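Local atomic coordinates of putative NADPH:quinone reductase (Bacillus thuringiensis, PDB entry 3GMS), a protein that is of unknown function but is probably a quinone oxidoreductase of the zinc-binding dehydrogenase family that uses NADPH to reduce quinones. Residues Thr131-Cys136 with Arg285-Leu290; Tyr192-Ser197 with Glu203-Leu208. One frame throughout, in Å; residues are numbered along the deposited sequence.

Contact 1 (Thr131-Cys136 with Arg285-Leu290); sequences TAWVTC and RHLIRL
Trp133 of helix 127-139 packs on His286, Leu287 and Leu290 of helix 277-292, a helix pair beside the nucleotide-binding-type (Rossmann) domain. The two short axes come within 11.7 Å and are inclined at 112°. The backbones therefore stay well apart, and the large indole side chain spans the interval. CG of Trp133 is anti to the backbone N (chi1 178°), which directs the ring across to the second helix. His286 crosses it at about a right angle, side chain to side chain. CD2 of His286 lies over one face of the indole, displaced toward the rim, 3.3 Å from CZ2 of Trp133. NE2 of His286 comes even closer to the indole, at 3.1 Å from Trp133 CH2. The imidazole is tilted by 43° to the six-membered ring, with centroids 4.5 Å apart, so the pair is oblique. Two leucines add apolar contacts. CD2 of Leu287 touches CB of Trp133 at 4.0 Å, near the root of the side chain. CD1 of Leu290 meets Trp133 CZ3 at 3.9 Å, out on the six-membered ring. The indole is thus met along its length by side chains from successive turns of helix 277-292. Leu164 of helix 156-168 also touches Trp133. No hydrogen bond or salt bridge links the two segments. Their cohesion rests on the aromatic and apolar contacts of Trp133, with the closest approach between the imidazole and the indole.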
loop_
_atom_site.group_PDB
_atom_site.type_symbol
_atom_site.label_atom_id
_atom_site.label_comp_id
_atom_site.label_asym_id
_atom_site.label_seq_id
_atom_site.Cartn_x
_atom_site.Cartn_y
_atom_site.Cartn_z
ATOM N N THR A 131 4.666 1.465 3.303
ATOM C CA THR A 131 5.208 0.112 3.205
ATOM C C THR A 131 6.580 0.092 2.515
ATOM O O THR A 131 7.554 -0.528 3.039
ATOM C CB THR A 131 4.229 -0.865 2.508
ATOM O OG1 THR A 131 3.028 -0.950 3.289
ATOM C CG2 THR A 131 4.844 -2.281 2.430
ATOM N N ALA A 132 6.681 0.777 1.379
ATOM C CA ALA A 132 7.942 0.811 0.651
ATOM C C ALA A 132 9.034 1.514 1.501
ATOM O O ALA A 132 10.143 0.998 1.621
ATOM C CB ALA A 132 7.771 1.498 -0.735
ATOM N N TRP A 133 8.698 2.650 2.111
ATOM C CA TRP A 133 9.653 3.434 2.906
ATOM C C TRP A 133 10.159 2.691 4.142
ATOM O O TRP A 133 11.379 2.672 4.427
ATOM C CB TRP A 133 9.026 4.735 3.378
ATOM C CG TRP A 133 9.976 5.555 4.260
ATOM C CD1 TRP A 133 9.915 5.691 5.614
ATOM C CD2 TRP A 133 11.095 6.324 3.825
ATOM N NE1 TRP A 133 10.927 6.531 6.054
ATOM C CE2 TRP A 133 11.672 6.918 4.976
ATOM C CE3 TRP A 133 11.658 6.593 2.572
ATOM C CZ2 TRP A 133 12.809 7.753 4.914
ATOM C CZ3 TRP A 133 12.785 7.437 2.505
ATOM C CH2 TRP A 133 13.342 8.002 3.682
ATOM N N VAL A 134 9.211 2.151 4.902
ATOM C CA VAL A 134 9.529 1.391 6.106
ATOM C C VAL A 134 10.365 0.113 5.833
ATOM O O VAL A 134 11.377 -0.102 6.496
ATOM C CB VAL A 134 8.291 1.160 7.000
ATOM C CG1 VAL A 134 8.629 0.251 8.175
ATOM C CG2 VAL A 134 7.789 2.500 7.558
ATOM N N THR A 135 9.932 -0.710 4.880
ATOM C CA THR A 135 10.671 -1.945 4.545
ATOM C C THR A 135 12.107 -1.589 4.118
ATOM O O THR A 135 13.069 -2.217 4.592
ATOM C CB THR A 135 9.937 -2.839 3.488
ATOM O OG1 THR A 135 9.648 -2.057 2.316
ATOM C CG2 THR A 135 8.577 -3.416 4.061
ATOM N N CYS A 136 12.269 -0.550 3.285
ATOM C CA CYS A 136 13.611 -0.092 2.868
ATOM C C CYS A 136 14.459 0.481 4.017
ATOM O O CYS A 136 15.642 0.156 4.138
ATOM C CB CYS A 136 13.549 0.936 1.712
ATOM S SG CYS A 136 13.062 0.180 0.122
ATOM N N ARG A 285 5.544 13.173 7.420
ATOM C CA ARG A 285 6.089 14.487 7.022
ATOM C C ARG A 285 7.199 14.314 6.032
ATOM O O ARG A 285 7.352 15.120 5.117
ATOM C CB ARG A 285 6.532 15.309 8.248
ATOM C CG ARG A 285 5.378 16.058 8.846
ATOM C CD ARG A 285 5.837 17.108 9.886
ATOM N NE ARG A 285 6.141 16.430 11.134
ATOM C CZ ARG A 285 5.222 16.045 12.027
ATOM N NH1 ARG A 285 3.925 16.301 11.840
ATOM N NH2 ARG A 285 5.603 15.416 13.120
ATOM N N HIS A 286 7.941 13.222 6.194
ATOM C CA HIS A 286 9.003 12.886 5.311
ATOM C C HIS A 286 8.580 12.478 3.913
ATOM O O HIS A 286 9.172 12.946 2.922
ATOM C CB HIS A 286 9.943 11.816 5.894
ATOM C CG HIS A 286 11.177 11.659 5.072
ATOM N ND1 HIS A 286 12.131 12.651 4.973
ATOM C CD2 HIS A 286 11.553 10.692 4.200
ATOM C CE1 HIS A 286 13.079 12.270 4.137
ATOM N NE2 HIS A 286 12.751 11.086 3.653
ATOM N N LEU A 287 7.578 11.611 3.832
ATOM C CA LEU A 287 7.040 11.203 2.525
ATOM C C LEU A 287 6.474 12.427 1.807
ATOM O O LEU A 287 6.706 12.587 0.618
ATOM C CB LEU A 287 5.923 10.164 2.707
ATOM C CG LEU A 287 6.327 8.806 3.295
ATOM C CD1 LEU A 287 5.036 8.047 3.663
ATOM C CD2 LEU A 287 7.092 8.035 2.288
ATOM N N ILE A 288 5.780 13.294 2.556
ATOM C CA ILE A 288 5.183 14.503 1.970
ATOM C C ILE A 288 6.297 15.386 1.361
ATOM O O ILE A 288 6.148 15.865 0.238
ATOM C CB ILE A 288 4.339 15.250 3.005
ATOM C CG1 ILE A 288 3.015 14.478 3.251
ATOM C CG2 ILE A 288 4.114 16.723 2.591
ATOM C CD1 ILE A 288 2.249 14.990 4.486
ATOM N N ARG A 289 7.406 15.582 2.084
ATOM C CA ARG A 289 8.554 16.312 1.516
ATOM C C ARG A 289 9.074 15.675 0.231
ATOM O O ARG A 289 9.364 16.391 -0.729
ATOM C CB ARG A 289 9.722 16.446 2.503
ATOM C CG ARG A 289 9.359 17.003 3.842
ATOM C CD ARG A 289 8.529 18.250 3.788
ATOM N NE ARG A 289 8.330 18.696 5.165
ATOM C CZ ARG A 289 7.291 18.373 5.926
ATOM N NH1 ARG A 289 6.283 17.653 5.438
ATOM N NH2 ARG A 289 7.247 18.823 7.179
ATOM N N LEU A 290 9.171 14.337 0.203
ATOM C CA LEU A 290 9.648 13.604 -0.980
ATOM C C LEU A 290 8.725 13.813 -2.197
ATOM O O LEU A 290 9.198 13.985 -3.335
ATOM C CB LEU A 290 9.803 12.107 -0.707
ATOM C CG LEU A 290 10.966 11.700 0.215
ATOM C CD1 LEU A 290 10.910 10.215 0.543
ATOM C CD2 LEU A 290 12.331 12.121 -0.377
#

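Contact 2 (Tyr192-Ser197 with Glu203-Leu208); sequences YVIDTS and ETVMEL
In Tyr192, CG is anti to the backbone N (chi1 -162°), and the ring is carried out from the strand toward Leu208. Ile194, two residues on, has an extended outer chain (chi2 -179°), which pushes its CD1 methyl between Thr204, Val205 and Leu208. Leu208 crosses Tyr192 at about a right angle and lays both methyls over one face of the ring. CD2 of Leu208 makes a CH-pi contact, 4.0 Å from the centroid of the Tyr192 ring and 19° off its normal. CD1 of Leu208 lies over the same face, nearer the CD2 edge of the ring, 3.6 Å from Tyr192 CD2. Thr204 adds its CG2 methyl, 4.0 Å from Tyr192 CE2, at an oblique approach. Ile194 and Thr204 reach toward each other tip to tip, with Ile194 CD1 3.9 Å from Thr204 CB. The same CD1 of Ile194 touches Val205 CG2 at 3.7 Å. Thr204 meets the strand through CB and CG2, and its OG1 is hydrogen-bonded to the carbonyl of Pro200. At the end of the strand, Asp195 forms an Asx turn. Its OD1 accepts from Ser197 N at 3.0 Å and from Ser197 OG at 2.6 Å, both from the same face of the carboxylate. This double grip fixes the carboxylate where the chain leaves the sheet for the helix. No hydrogen bond joins strand and helix directly. Val193 points away from helix 201-208 and packs on helix 182-188, so the strand is lined on both faces. Strand 192-195 is the outermost strand at its end of the parallel sheet, and helix 201-208 runs nearly antiparallel to it. This strand-helix unit begins the crossover to strand 214-219, the 3-to-4 connection characteristic of a Rossmann fold.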
loop_
_atom_site.group_PDB
_atom_site.type_symbol
_atom_site.label_atom_id
_atom_site.label_comp_id
_atom_site.label_asym_id
_atom_site.label_seq_id
_atom_site.Cartn_x
_atom_site.Cartn_y
_atom_site.Cartn_z
ATOM N N TYR A 192 17.683 -2.956 -13.304
ATOM C CA TYR A 192 17.437 -4.030 -14.251
ATOM C C TYR A 192 16.019 -4.543 -14.035
ATOM O O TYR A 192 15.487 -4.488 -12.920
ATOM C CB TYR A 192 18.425 -5.177 -13.995
ATOM C CG TYR A 192 18.557 -6.130 -15.166
ATOM C CD1 TYR A 192 19.482 -5.885 -16.182
ATOM C CD2 TYR A 192 17.733 -7.261 -15.267
ATOM C CE1 TYR A 192 19.600 -6.767 -17.268
ATOM C CE2 TYR A 192 17.836 -8.146 -16.349
ATOM C CZ TYR A 192 18.777 -7.886 -17.339
ATOM O OH TYR A 192 18.878 -8.763 -18.406
ATOM N N VAL A 193 15.406 -5.071 -15.081
ATOM C CA VAL A 193 14.102 -5.656 -14.954
ATOM C C VAL A 193 14.189 -7.060 -15.472
ATOM O O VAL A 193 14.531 -7.286 -16.638
ATOM C CB VAL A 193 12.991 -4.843 -15.699
ATOM C CG1 VAL A 193 11.642 -5.566 -15.646
ATOM C CG2 VAL A 193 12.903 -3.433 -15.148
ATOM N N ILE A 194 13.921 -8.011 -14.593
ATOM C CA ILE A 194 13.805 -9.412 -14.997
ATOM C C ILE A 194 12.371 -9.795 -15.310
ATOM O O ILE A 194 11.501 -9.906 -14.416
ATOM C CB ILE A 194 14.395 -10.395 -13.933
ATOM C CG1 ILE A 194 15.797 -9.950 -13.481
ATOM C CG2 ILE A 194 14.325 -11.838 -14.454
ATOM C CD1 ILE A 194 16.469 -10.899 -12.420
ATOM N N ASP A 195 12.130 -10.034 -16.598
ATOM C CA ASP A 195 10.819 -10.422 -17.055
ATOM C C ASP A 195 10.821 -11.924 -17.098
ATOM O O ASP A 195 11.479 -12.514 -17.961
ATOM C CB ASP A 195 10.554 -9.799 -18.443
ATOM C CG ASP A 195 9.274 -10.302 -19.103
ATOM O OD1 ASP A 195 8.565 -11.182 -18.574
ATOM O OD2 ASP A 195 8.971 -9.789 -20.198
ATOM N N THR A 196 10.117 -12.541 -16.150
ATOM C CA THR A 196 10.144 -13.987 -15.970
ATOM C C THR A 196 9.343 -14.780 -17.009
ATOM O O THR A 196 9.394 -15.999 -17.014
ATOM C CB THR A 196 9.752 -14.438 -14.526
ATOM O OG1 THR A 196 8.452 -13.962 -14.201
ATOM C CG2 THR A 196 10.753 -13.935 -13.489
ATOM N N SER A 197 8.603 -14.103 -17.886
ATOM C CA SER A 197 8.023 -14.811 -19.031
ATOM C C SER A 197 9.108 -15.012 -20.095
ATOM O O SER A 197 8.933 -15.810 -21.008
ATOM C CB SER A 197 6.808 -14.091 -19.607
ATOM O OG SER A 197 7.160 -12.817 -20.106
ATOM N N GLU A 203 19.047 -17.672 -12.334
ATOM C CA GLU A 203 20.276 -17.516 -13.127
ATOM C C GLU A 203 20.609 -16.055 -13.475
ATOM O O GLU A 203 21.777 -15.670 -13.494
ATOM C CB GLU A 203 20.219 -18.411 -14.380
ATOM C CG GLU A 203 20.487 -19.919 -14.077
ATOM C CD GLU A 203 21.923 -20.235 -13.552
ATOM O OE1 GLU A 203 22.055 -21.104 -12.645
ATOM O OE2 GLU A 203 22.924 -19.632 -14.039
ATOM N N THR A 204 19.577 -15.231 -13.728
ATOM C CA THR A 204 19.831 -13.835 -14.094
ATOM C C THR A 204 20.340 -13.057 -12.907
ATOM O O THR A 204 21.257 -12.246 -13.041
ATOM C CB THR A 204 18.600 -13.130 -14.735
ATOM O OG1 THR A 204 18.083 -13.936 -15.813
ATOM C CG2 THR A 204 18.991 -11.784 -15.263
ATOM N N VAL A 205 19.751 -13.296 -11.729
ATOM C CA VAL A 205 20.263 -12.608 -10.537
ATOM C C VAL A 205 21.722 -12.985 -10.297
ATOM O O VAL A 205 22.557 -12.131 -9.929
ATOM C CB VAL A 205 19.439 -12.931 -9.264
ATOM C CG1 VAL A 205 20.077 -12.281 -8.061
ATOM C CG2 VAL A 205 18.005 -12.468 -9.472
ATOM N N MET A 206 22.005 -14.267 -10.498
ATOM C CA MET A 206 23.379 -14.793 -10.357
ATOM C C MET A 206 24.335 -14.065 -11.336
ATOM O O MET A 206 25.394 -13.582 -10.932
ATOM C CB MET A 206 23.409 -16.341 -10.435
ATOM C CG MET A 206 22.815 -17.049 -9.160
ATOM S SD MET A 206 23.698 -16.689 -7.633
ATOM C CE MET A 206 25.106 -17.755 -8.005
ATOM N N GLU A 207 23.911 -13.882 -12.585
ATOM C CA GLU A 207 24.723 -13.080 -13.528
ATOM C C GLU A 207 24.878 -11.637 -13.058
ATOM O O GLU A 207 25.987 -11.089 -13.044
ATOM C CB GLU A 207 24.179 -13.190 -14.964
ATOM C CG GLU A 207 24.985 -12.364 -15.987
ATOM C CD GLU A 207 24.775 -12.839 -17.425
ATOM O OE1 GLU A 207 23.942 -13.755 -17.625
ATOM O OE2 GLU A 207 25.441 -12.306 -18.353
ATOM N N LEU A 208 23.771 -11.024 -12.594
ATOM C CA LEU A 208 23.800 -9.616 -12.256
ATOM C C LEU A 208 24.604 -9.340 -11.019
ATOM O O LEU A 208 25.082 -8.208 -10.825
ATOM C CB LEU A 208 22.369 -9.067 -12.075
ATOM C CG LEU A 208 21.510 -9.055 -13.334
ATOM C CD1 LEU A 208 20.017 -8.909 -12.955
ATOM C CD2 LEU A 208 21.985 -7.972 -14.352
#

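The chain first runs through the N-terminal strands and helices, up to helix 119-122, and then enters helix 127-139, which supplies the first half of contact 1. It then builds the whole six-stranded parallel sheet, from strand 147-150 to strand 262-265. Helix 277-292 follows and closes contact 1 over a loop of 148 residues. Contact 2 is nested inside that loop. It is a local closure, with five residues between strand 192-195 and helix 201-208. Contact 1 joins two helices distant in sequence, whereas contact 2 holds one helix on an edge strand of the sheet. Their centres are 27 Å apart and their nearest atoms about 14 Å, without touching.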